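PDB 4R94: initiator protein NS1 from Murine minute virus, which nicks viral DNA and unwinds it with ATP-driven helicase activity to initiate and direct viral DNA replication, and also aids packaging and promoter transactivation. Local coordinates for residues Q86-D91 / Y227-D232; W114-E119 / W126-L131. All blocks are in the same frame, centred on the assembly; numbering follows the deposited sequence.

Overall arrangement
The two contacts show how a metal-dependent nickase builds one sheet with two different faces. Both belong to the N-terminal endonuclease domain and share its central antiparallel sheet, their centres about 8 Å apart. Along the chain, contact 2, a hairpin of strands 112-121 and 125-134, is nested inside the long loop closed by contact 1, in which helix 81-104 meets strand 227-232. Strand 112-121 follows that helix in sequence and pairs with strand 227-232 in space, joining the contacts. One face of the hairpin carries the magnesium ligands; helix 81-104 packs against the other, so the catalytic metal is mounted on a sheet backed by a helix.

Contact 1 of 2, residues Q86-D91 / Y227-D232; sequences QVFIFD and YFLSSD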
loop_
_atom_site.group_PDB
_atom_site.type_symbol
_atom_site.label_atom_id
_atom_site.label_comp_id
_atom_site.label_asym_id
_atom_site.label_seq_id
_atom_site.Cartn_x
_atom_site.Cartn_y
_atom_site.Cartn_z
ATOM N N GLN A 86 -1.819 -12.671 4.133
ATOM C CA GLN A 86 -1.130 -12.173 2.950
ATOM C C GLN A 86 -1.097 -10.651 2.942
ATOM O O GLN A 86 -0.083 -10.055 2.537
ATOM C CB GLN A 86 -1.773 -12.714 1.674
ATOM C CG GLN A 86 -1.096 -12.222 0.384
ATOM C CD GLN A 86 0.296 -12.808 0.199
ATOM O OE1 GLN A 86 0.452 -13.851 -0.438
ATOM N NE2 GLN A 86 1.315 -12.142 0.761
ATOM N N VAL A 87 -2.186 -10.020 3.379
ATOM C CA VAL A 87 -2.217 -8.546 3.415
ATOM C C VAL A 87 -1.175 -8.019 4.416
ATOM O O VAL A 87 -0.492 -7.023 4.143
ATOM C CB VAL A 87 -3.608 -8.019 3.769
ATOM C CG1 VAL A 87 -3.556 -6.531 4.090
ATOM C CG2 VAL A 87 -4.572 -8.274 2.608
ATOM N N PHE A 88 -1.027 -8.696 5.554
ATOM C CA PHE A 88 -0.023 -8.286 6.543
ATOM C C PHE A 88 1.390 -8.404 5.972
ATOM O O PHE A 88 2.225 -7.508 6.139
ATOM C CB PHE A 88 -0.114 -9.126 7.822
ATOM C CG PHE A 88 -1.436 -9.027 8.516
ATOM C CD1 PHE A 88 -2.268 -7.933 8.299
ATOM C CD2 PHE A 88 -1.849 -10.030 9.377
ATOM C CE1 PHE A 88 -3.492 -7.846 8.938
ATOM C CE2 PHE A 88 -3.072 -9.945 10.021
ATOM C CZ PHE A 88 -3.889 -8.858 9.800
ATOM N N ILE A 89 1.654 -9.524 5.306
ATOM C CA ILE A 89 2.919 -9.702 4.622
ATOM C C ILE A 89 3.123 -8.604 3.574
ATOM O O ILE A 89 4.175 -8.003 3.533
ATOM C CB ILE A 89 3.010 -11.089 3.973
ATOM C CG1 ILE A 89 3.129 -12.147 5.086
ATOM C CG2 ILE A 89 4.203 -11.157 3.014
ATOM C CD1 ILE A 89 3.013 -13.578 4.602
ATOM N N PHE A 90 2.125 -8.333 2.739
ATOM C CA PHE A 90 2.324 -7.306 1.713
ATOM C C PHE A 90 2.568 -5.930 2.339
ATOM O O PHE A 90 3.350 -5.141 1.811
ATOM C CB PHE A 90 1.132 -7.244 0.761
ATOM C CG PHE A 90 1.106 -8.333 -0.269
ATOM C CD1 PHE A 90 2.285 -8.904 -0.756
ATOM C CD2 PHE A 90 -0.109 -8.782 -0.773
ATOM C CE1 PHE A 90 2.245 -9.914 -1.727
ATOM C CE2 PHE A 90 -0.145 -9.768 -1.749
ATOM C CZ PHE A 90 1.025 -10.338 -2.221
ATOM N N ASP A 91 1.922 -5.645 3.469
ATOM C CA ASP A 91 2.148 -4.351 4.131
ATOM C C ASP A 91 3.617 -4.221 4.494
ATOM O O ASP A 91 4.239 -3.191 4.230
ATOM C CB ASP A 91 1.270 -4.203 5.376
ATOM C CG ASP A 91 1.166 -2.764 5.847
ATOM O OD1 ASP A 91 0.680 -1.918 5.064
ATOM O OD2 ASP A 91 1.581 -2.486 6.998
ATOM N N TYR A 227 -11.736 -1.469 1.649
ATOM C CA TYR A 227 -10.352 -1.418 2.139
ATOM C C TYR A 227 -10.143 -2.456 3.239
ATOM O O TYR A 227 -11.068 -2.805 3.991
ATOM C CB TYR A 227 -9.995 -0.009 2.659
ATOM C CG TYR A 227 -10.566 0.311 4.039
ATOM C CD1 TYR A 227 -11.874 0.772 4.183
ATOM C CD2 TYR A 227 -9.799 0.146 5.191
ATOM C CE1 TYR A 227 -12.402 1.044 5.434
ATOM C CE2 TYR A 227 -10.312 0.432 6.445
ATOM C CZ TYR A 227 -11.620 0.874 6.560
ATOM O OH TYR A 227 -12.154 1.146 7.804
ATOM N N PHE A 228 -8.914 -2.950 3.329
ATOM C CA PHE A 228 -8.518 -3.877 4.387
ATOM C C PHE A 228 -7.941 -3.171 5.606
ATOM O O PHE A 228 -8.300 -3.458 6.740
ATOM C CB PHE A 228 -7.453 -4.855 3.894
ATOM C CG PHE A 228 -7.937 -5.883 2.907
ATOM C CD1 PHE A 228 -8.629 -7.012 3.333
ATOM C CD2 PHE A 228 -7.621 -5.764 1.562
ATOM C CE1 PHE A 228 -9.032 -7.981 2.418
ATOM C CE2 PHE A 228 -8.022 -6.712 0.643
ATOM C CZ PHE A 228 -8.733 -7.831 1.072
ATOM N N LEU A 229 -7.017 -2.257 5.348
ATOM C CA LEU A 229 -6.031 -1.846 6.329
ATOM C C LEU A 229 -5.394 -0.565 5.819
ATOM O O LEU A 229 -5.107 -0.464 4.620
ATOM C CB LEU A 229 -4.959 -2.953 6.497
ATOM C CG LEU A 229 -3.829 -2.801 7.509
ATOM C CD1 LEU A 229 -4.356 -3.147 8.890
ATOM C CD2 LEU A 229 -2.652 -3.711 7.160
ATOM N N SER A 230 -5.178 0.408 6.701
ATOM C CA SER A 230 -4.474 1.630 6.331
ATOM C C SER A 230 -3.440 1.984 7.374
ATOM O O SER A 230 -3.522 1.527 8.519
ATOM C CB SER A 230 -5.443 2.807 6.159
ATOM O OG SER A 230 -6.512 2.439 5.318
ATOM N N SER A 231 -2.475 2.807 6.989
ATOM C CA SER A 231 -1.489 3.309 7.944
ATOM C C SER A 231 -0.822 4.560 7.420
ATOM O O SER A 231 -0.842 4.835 6.223
ATOM C CB SER A 231 -0.421 2.261 8.239
ATOM O OG SER A 231 0.201 1.806 7.044
ATOM N N ASP A 232 -0.194 5.322 8.303
ATOM C CA ASP A 232 0.493 6.503 7.828
ATOM C C ASP A 232 1.725 6.782 8.671
ATOM O O ASP A 232 1.941 6.147 9.710
ATOM C CB ASP A 232 -0.458 7.709 7.826
ATOM C CG ASP A 232 -1.023 8.004 9.198
ATOM O OD1 ASP A 232 -0.232 8.379 10.088
ATOM O OD2 ASP A 232 -2.250 7.869 9.379
HETATM O O HOH W 1 -1.217 -0.210 6.148
#
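Helix-on-sheet packing in the nickase domain is exemplified by Val87, Phe88 and Asp91 of helix 81-104, which meet Phe228, Leu229 and Ser231 of strand 227-232. The two short segments run 30° from parallel, with axes 9.7 Å apart at closest approach, and no direct hydrogen bond joins them. Val87 puts its two methyls to different uses. Val87 CG2 stands over the centre of the Phe228 ring, 4.1 Å from the ring centroid, a CH-pi contact close to the ring normal. Val87 CG1, anti to the backbone N (chi1 168°), faces Leu229 CD2 at 4.3 Å. Leu229 CD2 also reaches the edge of the Phe88 ring near its plane, 4.4 Å from Phe88 CD1, and touches Asp91 CG at 4.1 Å, so a single branch of Leu229 fills the angle between three helix side chains. Further along, apolar packing gives way to a buried polar bridge. One water donates to Asp91 OD1 at 2.8 Å and is hydrogen-bonded to Ser231 OG at 2.6 Å, bridging Asp91 OD1 and Ser231 OG, which lie 4.2 Å apart. Asp91 OD1 is also bonded to His118 NE2, while Lys95 forms a salt bridge with Asp91 OD2 and a hydrogen bond with Ser231 OG. Phe228 and Leu229 both turn toward the helix because they form a beta bulge opposite His118 of strand 112-121. Beyond the contact, helix 54-70 packs against Phe88, Asp91 and Leu229.

Contact 2 of 2, residues W114-E119 / W126-L131; sequences WFVQHE and WHCHVL. With MG (magnesium ion), chain B.
Glu119, His127 and His129 hold the catalytic magnesium ion on one face of an antiparallel hairpin, the arrangement of HUH nucleases, in which two histidines flank one residue, here Cys128, in the RCR-2 motif. Glu119 OE1 binds the metal at 2.1 Å, His127 NE2 at 2.3 Å and His129 NE2 at 2.2 Å. The three protein atoms occupy one face of an octahedron and three waters complete it. The carboxylate plane of Glu119 lies 66° from the ring plane of His129, and the two side chains cross obliquely, with OE1 at the edge of the His129 ring. A hydrogen bond between His127 ND1 and Gly125 O holds the rotation of that ring, with NE2 facing the metal. A second shell steadies the carboxylate. Gln117 NE2 donates to the anti lone pair of Glu119 OE2 at 2.9 Å, and Lys214 makes a salt bridge to that oxygen. Gln117 OE1, hydrogen-bonded to Ser230 OG of strand 227-232, helps hold the amide in place. The side chain of the nuclease tyrosine, Tyr210, lies about 5 Å from that of Glu119. Six backbone hydrogen bonds tie the strands through Phe115-Leu131, Gln117-His129 and Glu119-His127, fixing the ligands in register. On the reverse face, toward helix 81-104, Trp126 NE1 donates to His118 ND1 at 3.0 Å, within both ring planes and fairly straight (158° at the hydrogen). With ND1 accepting, the other ring nitrogen, NE2, would probably donate to Asp91 OD1. The packing continues through Val116 CG2 and Val130 CG2, on side chains that lie side by side. Between the valines and the histidine lies Cys128 SG, which touches Val116 CG1 at 3.5 Å and sits over the centre of the His118 ring, 3.6 Å from its centroid.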
loop_
_atom_site.group_PDB
_atom_site.type_symbol
_atom_site.label_atom_id
_atom_site.label_comp_id
_atom_site.label_asym_id
_atom_site.label_seq_id
_atom_site.Cartn_x
_atom_site.Cartn_y
_atom_site.Cartn_z
ATOM N N TRP A 114 3.833 9.811 4.542
ATOM C CA TRP A 114 3.277 8.756 3.712
ATOM C C TRP A 114 2.002 8.171 4.286
ATOM O O TRP A 114 1.704 8.286 5.472
ATOM C CB TRP A 114 4.314 7.642 3.428
ATOM C CG TRP A 114 4.952 6.975 4.631
ATOM C CD1 TRP A 114 6.198 7.219 5.139
ATOM C CD2 TRP A 114 4.377 5.960 5.456
ATOM N NE1 TRP A 114 6.426 6.428 6.234
ATOM C CE2 TRP A 114 5.321 5.638 6.449
ATOM C CE3 TRP A 114 3.147 5.285 5.451
ATOM C CZ2 TRP A 114 5.074 4.685 7.435
ATOM C CZ3 TRP A 114 2.902 4.346 6.416
ATOM C CH2 TRP A 114 3.866 4.041 7.401
ATOM N N PHE A 115 1.247 7.534 3.399
ATOM C CA PHE A 115 -0.016 6.910 3.733
ATOM C C PHE A 115 -0.142 5.668 2.881
ATOM O O PHE A 115 0.135 5.714 1.684
ATOM C CB PHE A 115 -1.193 7.872 3.449
ATOM C CG PHE A 115 -2.556 7.245 3.601
ATOM C CD1 PHE A 115 -3.163 7.152 4.850
ATOM C CD2 PHE A 115 -3.235 6.766 2.493
ATOM C CE1 PHE A 115 -4.416 6.578 4.995
ATOM C CE2 PHE A 115 -4.499 6.186 2.626
ATOM C CZ PHE A 115 -5.086 6.087 3.882
ATOM N N VAL A 116 -0.570 4.575 3.494
ATOM C CA VAL A 116 -0.697 3.298 2.819
ATOM C C VAL A 116 -2.117 2.772 3.006
ATOM O O VAL A 116 -2.640 2.820 4.122
ATOM C CB VAL A 116 0.354 2.317 3.404
ATOM C CG1 VAL A 116 0.048 0.871 3.050
ATOM C CG2 VAL A 116 1.761 2.740 2.958
ATOM N N GLN A 117 -2.776 2.310 1.939
ATOM C CA GLN A 117 -4.099 1.694 2.094
ATOM C C GLN A 117 -4.293 0.493 1.177
ATOM O O GLN A 117 -4.229 0.600 -0.066
ATOM C CB GLN A 117 -5.224 2.704 1.839
ATOM C CG GLN A 117 -6.608 2.067 1.955
ATOM C CD GLN A 117 -7.661 3.087 2.365
ATOM O OE1 GLN A 117 -7.558 3.692 3.432
ATOM N NE2 GLN A 117 -8.685 3.263 1.535
ATOM N N HIS A 118 -4.531 -0.653 1.800
ATOM C CA HIS A 118 -4.803 -1.888 1.073
ATOM C C HIS A 118 -6.269 -1.979 0.728
ATOM O O HIS A 118 -7.119 -1.782 1.599
ATOM C CB HIS A 118 -4.433 -3.114 1.897
ATOM C CG HIS A 118 -2.979 -3.183 2.243
ATOM N ND1 HIS A 118 -2.088 -3.941 1.528
ATOM C CD2 HIS A 118 -2.276 -2.564 3.220
ATOM C CE1 HIS A 118 -0.883 -3.812 2.071
ATOM N NE2 HIS A 118 -0.973 -2.973 3.087
ATOM N N GLU A 119 -6.544 -2.316 -0.525
ATOM C CA GLU A 119 -7.904 -2.382 -1.050
ATOM C C GLU A 119 -8.143 -3.621 -1.915
ATOM O O GLU A 119 -7.216 -4.364 -2.266
ATOM C CB GLU A 119 -8.226 -1.128 -1.874
ATOM C CG GLU A 119 -8.117 0.173 -1.089
ATOM C CD GLU A 119 -8.545 1.396 -1.884
ATOM O OE1 GLU A 119 -8.585 1.342 -3.137
ATOM O OE2 GLU A 119 -8.813 2.420 -1.234
ATOM N N TRP A 126 -6.652 -7.534 -4.910
ATOM C CA TRP A 126 -5.803 -6.854 -3.925
ATOM C C TRP A 126 -4.860 -5.873 -4.589
ATOM O O TRP A 126 -4.229 -6.181 -5.599
ATOM C CB TRP A 126 -4.973 -7.838 -3.085
ATOM C CG TRP A 126 -3.962 -7.066 -2.287
ATOM C CD1 TRP A 126 -4.161 -6.467 -1.071
ATOM C CD2 TRP A 126 -2.620 -6.752 -2.679
ATOM N NE1 TRP A 126 -3.011 -5.817 -0.675
ATOM C CE2 TRP A 126 -2.057 -5.969 -1.649
ATOM C CE3 TRP A 126 -1.833 -7.076 -3.790
ATOM C CZ2 TRP A 126 -0.738 -5.480 -1.710
ATOM C CZ3 TRP A 126 -0.524 -6.597 -3.848
ATOM C CH2 TRP A 126 0.004 -5.804 -2.813
ATOM N N HIS A 127 -4.755 -4.686 -3.999
ATOM C CA HIS A 127 -3.727 -3.727 -4.385
ATOM C C HIS A 127 -3.492 -2.793 -3.219
ATOM O O HIS A 127 -4.279 -2.764 -2.277
ATOM C CB HIS A 127 -4.120 -2.947 -5.638
ATOM C CG HIS A 127 -5.389 -2.174 -5.502
ATOM N ND1 HIS A 127 -6.634 -2.775 -5.459
ATOM C CD2 HIS A 127 -5.610 -0.843 -5.409
ATOM C CE1 HIS A 127 -7.563 -1.841 -5.365
ATOM N NE2 HIS A 127 -6.970 -0.661 -5.320
ATOM N N CYS A 128 -2.410 -2.028 -3.280
ATOM C CA CYS A 128 -2.058 -1.170 -2.161
ATOM C C CYS A 128 -1.687 0.221 -2.653
ATOM O O CYS A 128 -0.718 0.397 -3.393
ATOM C CB CYS A 128 -0.917 -1.823 -1.357
ATOM S SG CYS A 128 -0.498 -0.896 0.114
ATOM N N HIS A 129 -2.496 1.202 -2.273
ATOM C CA HIS A 129 -2.198 2.592 -2.552
ATOM C C HIS A 129 -1.130 3.125 -1.614
ATOM O O HIS A 129 -1.172 2.888 -0.409
ATOM C CB HIS A 129 -3.451 3.439 -2.405
ATOM C CG HIS A 129 -4.490 3.137 -3.424
ATOM N ND1 HIS A 129 -4.565 3.817 -4.617
ATOM C CD2 HIS A 129 -5.499 2.235 -3.428
ATOM C CE1 HIS A 129 -5.590 3.357 -5.315
ATOM N NE2 HIS A 129 -6.168 2.391 -4.620
ATOM N N VAL A 130 -0.183 3.849 -2.183
ATOM C CA VAL A 130 0.799 4.583 -1.399
ATOM C C VAL A 130 0.865 6.039 -1.829
ATOM O O VAL A 130 1.103 6.340 -3.002
ATOM C CB VAL A 130 2.203 3.971 -1.523
ATOM C CG1 VAL A 130 3.210 4.787 -0.684
ATOM C CG2 VAL A 130 2.172 2.516 -1.124
ATOM N N LEU A 131 0.678 6.938 -0.871
ATOM C CA LEU A 131 0.983 8.348 -1.091
ATOM C C LEU A 131 2.278 8.643 -0.365
ATOM O O LEU A 131 2.416 8.281 0.801
ATOM C CB LEU A 131 -0.139 9.249 -0.560
ATOM C CG LEU A 131 -1.545 8.998 -1.114
ATOM C CD1 LEU A 131 -2.519 10.036 -0.524
ATOM C CD2 LEU A 131 -1.554 9.016 -2.643
HETATM MG MG MG B . -8.037 1.331 -5.135
HETATM O O HOH W 2 -7.666 1.469 -7.211
HETATM O O HOH W 3 -9.888 0.266 -5.337
HETATM O O HOH W 4 -8.971 3.139 -5.390
#